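Inositol 2-dehydrogenase (Sinorhizobium meliloti, PDB 4HKT) oxidises myo-inositol to 2-keto-myo-inositol (scyllo-inosose) with NAD+ as the acceptor, the first step of myo-inositol breakdown. Local coordinates at residues B[118-130]-B[279-291]. Numbering follows the deposited sequence.
Sequences MVGFNRRFDPHFM and RYTEAYANEIESF. With EDO (1,2-ethanediol), chain V; EDO (1,2-ethanediol), chain S.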
# COMPACT_ATOMS: atom_id res chain seq x y z
N MSE B 118 -4.72 -15.49 -34.01
CA MSE B 118 -4.32 -15.11 -32.69
C MSE B 118 -5.19 -15.90 -31.77
O MSE B 118 -6.40 -16.05 -32.01
CB MSE B 118 -4.63 -13.62 -32.48
CG MSE B 118 -4.24 -13.18 -31.09
SE MSE B 118 -4.54 -11.24 -30.88
CE MSE B 118 -3.05 -10.60 -31.95
N VAL B 119 -4.60 -16.39 -30.67
CA VAL B 119 -5.36 -17.13 -29.69
C VAL B 119 -5.62 -16.22 -28.51
O VAL B 119 -4.87 -15.30 -28.27
CB VAL B 119 -4.65 -18.46 -29.25
CG1 VAL B 119 -4.37 -19.35 -30.45
CG2 VAL B 119 -3.36 -18.20 -28.51
N GLY B 120 -6.64 -16.50 -27.76
CA GLY B 120 -7.06 -15.61 -26.70
C GLY B 120 -6.32 -15.75 -25.38
O GLY B 120 -6.87 -16.25 -24.40
N PHE B 121 -5.06 -15.34 -25.32
CA PHE B 121 -4.41 -15.25 -24.01
C PHE B 121 -4.39 -13.76 -23.70
O PHE B 121 -3.39 -13.09 -23.89
CB PHE B 121 -3.02 -15.85 -24.02
CG PHE B 121 -2.99 -17.36 -24.10
CD1 PHE B 121 -3.70 -18.11 -23.22
CD2 PHE B 121 -2.15 -17.99 -24.98
CE1 PHE B 121 -3.64 -19.49 -23.27
CE2 PHE B 121 -2.06 -19.36 -25.03
CZ PHE B 121 -2.82 -20.12 -24.18
N ASN B 122 -5.52 -13.27 -23.24
CA ASN B 122 -5.74 -11.83 -23.09
C ASN B 122 -4.85 -11.18 -22.04
O ASN B 122 -4.59 -9.96 -22.09
CB ASN B 122 -7.19 -11.57 -22.72
CG ASN B 122 -7.64 -12.41 -21.54
OD1 ASN B 122 -7.83 -13.61 -21.67
ND2 ASN B 122 -7.76 -11.80 -20.39
N ARG B 123 -4.35 -12.00 -21.11
CA ARG B 123 -3.51 -11.47 -20.05
C ARG B 123 -2.24 -10.87 -20.57
O ARG B 123 -1.70 -9.96 -19.96
CB ARG B 123 -3.26 -12.51 -18.96
CG ARG B 123 -4.56 -12.95 -18.31
CD ARG B 123 -4.33 -14.01 -17.26
NE ARG B 123 -5.59 -14.69 -16.96
CZ ARG B 123 -5.72 -15.71 -16.12
NH1 ARG B 123 -4.66 -16.20 -15.48
NH2 ARG B 123 -6.92 -16.26 -15.91
N ARG B 124 -1.79 -11.30 -21.72
CA ARG B 124 -0.63 -10.69 -22.32
C ARG B 124 -0.87 -9.21 -22.75
O ARG B 124 0.10 -8.52 -23.05
CB ARG B 124 -0.20 -11.47 -23.54
CG ARG B 124 0.40 -12.82 -23.31
CD ARG B 124 0.93 -13.31 -24.62
NE ARG B 124 1.52 -14.61 -24.48
CZ ARG B 124 2.61 -15.00 -25.10
NH1 ARG B 124 3.25 -14.17 -25.96
NH2 ARG B 124 3.07 -16.23 -24.89
N PHE B 125 -2.14 -8.77 -22.83
CA PHE B 125 -2.51 -7.41 -23.27
C PHE B 125 -2.99 -6.51 -22.13
O PHE B 125 -3.37 -5.35 -22.35
CB PHE B 125 -3.58 -7.51 -24.38
CG PHE B 125 -3.09 -8.17 -25.62
CD1 PHE B 125 -2.24 -7.51 -26.46
CD2 PHE B 125 -3.44 -9.48 -25.92
CE1 PHE B 125 -1.75 -8.12 -27.61
CE2 PHE B 125 -2.97 -10.09 -27.06
CZ PHE B 125 -2.11 -9.41 -27.91
N ASP B 126 -3.00 -7.05 -20.91
CA ASP B 126 -3.33 -6.27 -19.72
C ASP B 126 -2.28 -5.16 -19.53
O ASP B 126 -1.07 -5.45 -19.60
CB ASP B 126 -3.34 -7.16 -18.47
CG ASP B 126 -3.67 -6.40 -17.24
OD1 ASP B 126 -4.79 -5.79 -17.20
OD2 ASP B 126 -2.78 -6.32 -16.34
N PRO B 127 -2.72 -3.91 -19.26
CA PRO B 127 -1.70 -2.84 -19.15
C PRO B 127 -0.70 -3.07 -18.02
O PRO B 127 0.47 -2.75 -18.18
CB PRO B 127 -2.52 -1.57 -18.90
CG PRO B 127 -3.91 -1.90 -19.24
CD PRO B 127 -4.08 -3.39 -19.04
N HIS B 128 -1.14 -3.67 -16.93
CA HIS B 128 -0.25 -3.93 -15.78
C HIS B 128 0.73 -5.04 -16.06
O HIS B 128 1.94 -4.90 -15.84
CB HIS B 128 -1.10 -4.21 -14.53
CG HIS B 128 -2.30 -3.33 -14.47
ND1 HIS B 128 -2.21 -2.01 -14.10
CD2 HIS B 128 -3.58 -3.53 -14.85
CE1 HIS B 128 -3.40 -1.44 -14.18
NE2 HIS B 128 -4.25 -2.34 -14.67
N PHE B 129 0.23 -6.15 -16.59
CA PHE B 129 1.14 -7.23 -16.95
C PHE B 129 2.10 -6.86 -18.08
O PHE B 129 3.27 -7.28 -18.06
CB PHE B 129 0.38 -8.50 -17.28
CG PHE B 129 -0.49 -9.02 -16.16
CD1 PHE B 129 -0.22 -8.76 -14.83
CD2 PHE B 129 -1.59 -9.80 -16.47
CE1 PHE B 129 -1.04 -9.24 -13.83
CE2 PHE B 129 -2.39 -10.32 -15.47
CZ PHE B 129 -2.10 -10.06 -14.15
N MSE B 130 1.64 -6.04 -19.03
CA MSE B 130 2.50 -5.60 -20.15
C MSE B 130 3.64 -4.77 -19.63
O MSE B 130 4.78 -4.90 -20.09
CB MSE B 130 1.73 -4.77 -21.19
CG MSE B 130 0.99 -5.63 -22.19
SE MSE B 130 0.01 -4.50 -23.50
CE MSE B 130 1.56 -3.68 -24.41
N ARG B 279 -12.27 -7.37 -14.89
CA ARG B 279 -10.82 -7.26 -14.62
C ARG B 279 -10.06 -6.94 -15.90
O ARG B 279 -9.09 -6.14 -15.88
CB ARG B 279 -10.23 -8.55 -13.94
CG ARG B 279 -8.69 -8.63 -14.00
CD ARG B 279 -8.00 -7.67 -13.04
NE ARG B 279 -6.53 -7.70 -13.05
CZ ARG B 279 -5.75 -7.14 -13.99
NH1 ARG B 279 -6.28 -6.50 -15.01
NH2 ARG B 279 -4.43 -7.22 -13.90
N TYR B 280 -10.47 -7.53 -17.01
CA TYR B 280 -9.66 -7.45 -18.23
C TYR B 280 -10.22 -6.59 -19.39
O TYR B 280 -9.76 -6.71 -20.53
CB TYR B 280 -9.32 -8.87 -18.69
CG TYR B 280 -8.29 -9.54 -17.77
CD1 TYR B 280 -7.03 -9.00 -17.59
CD2 TYR B 280 -8.59 -10.74 -17.10
CE1 TYR B 280 -6.09 -9.59 -16.75
CE2 TYR B 280 -7.66 -11.36 -16.27
CZ TYR B 280 -6.42 -10.78 -16.09
OH TYR B 280 -5.50 -11.37 -15.27
N THR B 281 -11.12 -5.66 -19.08
CA THR B 281 -11.70 -4.80 -20.13
C THR B 281 -10.63 -4.07 -20.98
O THR B 281 -10.71 -4.12 -22.22
CB THR B 281 -12.70 -3.80 -19.58
OG1 THR B 281 -12.00 -2.79 -18.87
CG2 THR B 281 -13.69 -4.46 -18.65
N GLU B 282 -9.63 -3.47 -20.36
CA GLU B 282 -8.57 -2.84 -21.14
C GLU B 282 -7.80 -3.88 -21.95
O GLU B 282 -7.39 -3.64 -23.10
CB GLU B 282 -7.61 -2.03 -20.26
CG GLU B 282 -8.21 -0.75 -19.69
CD GLU B 282 -7.37 -0.22 -18.56
OE1 GLU B 282 -6.52 0.65 -18.81
OE2 GLU B 282 -7.53 -0.72 -17.43
N ALA B 283 -7.58 -5.05 -21.35
CA ALA B 283 -6.84 -6.09 -22.04
C ALA B 283 -7.57 -6.53 -23.32
O ALA B 283 -6.93 -6.64 -24.37
CB ALA B 283 -6.56 -7.27 -21.11
N TYR B 284 -8.87 -6.77 -23.22
CA TYR B 284 -9.67 -7.12 -24.41
C TYR B 284 -9.64 -6.02 -25.50
O TYR B 284 -9.57 -6.33 -26.68
CB TYR B 284 -11.10 -7.46 -24.05
CG TYR B 284 -11.22 -8.68 -23.16
CD1 TYR B 284 -10.77 -9.93 -23.59
CD2 TYR B 284 -11.77 -8.59 -21.88
CE1 TYR B 284 -10.86 -11.05 -22.76
CE2 TYR B 284 -11.86 -9.71 -21.06
CZ TYR B 284 -11.42 -10.93 -21.50
OH TYR B 284 -11.54 -12.02 -20.69
N ALA B 285 -9.63 -4.74 -25.10
CA ALA B 285 -9.47 -3.66 -26.09
C ALA B 285 -8.12 -3.75 -26.79
O ALA B 285 -8.05 -3.65 -28.03
CB ALA B 285 -9.66 -2.29 -25.45
N ASN B 286 -7.06 -3.96 -26.02
CA ASN B 286 -5.72 -3.95 -26.55
C ASN B 286 -5.50 -5.13 -27.48
O ASN B 286 -4.76 -5.05 -28.49
CB ASN B 286 -4.70 -4.02 -25.40
CG ASN B 286 -4.56 -2.72 -24.63
OD1 ASN B 286 -5.00 -1.66 -25.09
ND2 ASN B 286 -3.93 -2.79 -23.45
N GLU B 287 -6.11 -6.25 -27.11
CA GLU B 287 -6.02 -7.49 -27.85
C GLU B 287 -6.63 -7.36 -29.26
O GLU B 287 -5.99 -7.71 -30.24
CB GLU B 287 -6.77 -8.54 -27.03
CG GLU B 287 -6.98 -9.90 -27.63
CD GLU B 287 -7.74 -10.79 -26.65
OE1 GLU B 287 -8.91 -10.50 -26.37
OE2 GLU B 287 -7.16 -11.74 -26.12
N ILE B 288 -7.84 -6.83 -29.32
CA ILE B 288 -8.49 -6.55 -30.61
C ILE B 288 -7.63 -5.57 -31.39
O ILE B 288 -7.35 -5.78 -32.59
CB ILE B 288 -9.93 -6.05 -30.45
CG1 ILE B 288 -10.83 -7.12 -29.80
CG2 ILE B 288 -10.54 -5.64 -31.80
CD1 ILE B 288 -10.93 -8.44 -30.54
N GLU B 289 -7.12 -4.55 -30.70
CA GLU B 289 -6.23 -3.58 -31.34
C GLU B 289 -5.03 -4.26 -31.95
O GLU B 289 -4.69 -4.01 -33.10
CB GLU B 289 -5.81 -2.49 -30.36
CG GLU B 289 -4.93 -1.40 -30.94
CD GLU B 289 -4.45 -0.43 -29.86
OE1 GLU B 289 -5.24 -0.07 -28.96
OE2 GLU B 289 -3.27 -0.05 -29.90
N SER B 290 -4.37 -5.12 -31.19
CA SER B 290 -3.21 -5.87 -31.71
C SER B 290 -3.61 -6.80 -32.89
O SER B 290 -2.86 -6.99 -33.84
CB SER B 290 -2.59 -6.67 -30.59
OG SER B 290 -1.50 -7.38 -31.07
N PHE B 291 -4.80 -7.36 -32.82
CA PHE B 291 -5.26 -8.28 -33.86
C PHE B 291 -5.41 -7.51 -35.18
O PHE B 291 -4.94 -7.92 -36.23
CB PHE B 291 -6.59 -8.88 -33.43
CG PHE B 291 -7.16 -9.86 -34.39
CD1 PHE B 291 -6.40 -10.91 -34.87
CD2 PHE B 291 -8.47 -9.78 -34.76
CE1 PHE B 291 -6.94 -11.84 -35.75
CE2 PHE B 291 -9.01 -10.69 -35.65
CZ PHE B 291 -8.24 -11.73 -36.12
C1 EDO V . -2.50 -2.82 -28.14
O1 EDO V . -2.84 -3.28 -29.43
C2 EDO V . -1.50 -3.80 -27.57
O2 EDO V . -1.20 -3.47 -26.22
C1 EDO S . 7.56 -15.19 -25.43
O1 EDO S . 6.85 -13.96 -25.29
C2 EDO S . 6.61 -16.39 -25.26
O2 EDO S . 5.43 -16.25 -26.08
O HOH W 1 -7.14 -5.27 -18.47
O HOH W 2 -6.82 -2.08 -15.19
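Asp126 and Arg279 form an end-on, two-pronged salt bridge where the last strand of the Rossmann sheet, 117-120, leads through the 3-10 segment 122-125 into helix 127-137; this connection lies against the start of helix 281-297, with Arg279 just ahead of it. Arg279 NH1 reaches Asp126 OD1 at 2.7 Å and Arg279 NH2 reaches Asp126 OD2 at 3.1 Å. Both bonds stay close to the guanidinium plane but come in well above the carboxylate plane, the two planes standing 61° apart. Asp126 is also the N-cap of the next helix: OD2 takes Phe129 N from the opposite face to Arg279 NH2, plus a weak bond from His128 N. With an alanine at Asp126, the Arg279 guanidinium would probably lose its countercharge and the first turn of helix 127-137 its cap.

Further along, Phe125 lies across helix 281-297. With its CG beside the backbone N (chi1 -64°), the ring receives Glu287 CA over one face, a CH-pi contact 3.8 Å from the centroid, while Ser290 CB packs against CE1. The Phe125 carbonyl is taken by Asn286 ND2 at 2.8 Å, a nearly straight bond with the carbonyl oxygen in the plane of the Asn286 amide. The methyl of Ala283 sits against the 3-10 segment, touching Asn122 O and Asp126 N. Asn122 lays ND2 over one face of the Tyr280 ring, amide and ring nearly perpendicular. At the strand end, selenomethionine Met118 makes an oblique Met-aromatic contact with Phe291.

Outside this shell, Tyr280 OH bonds Gln238, and His128 ND1 bonds Ser258 N of the second subunit, which ties the start of helix 127-137 to that subunit. A water takes Ala283 N at 2.9 Å and lies 2.7 Å from Asp126 OD1.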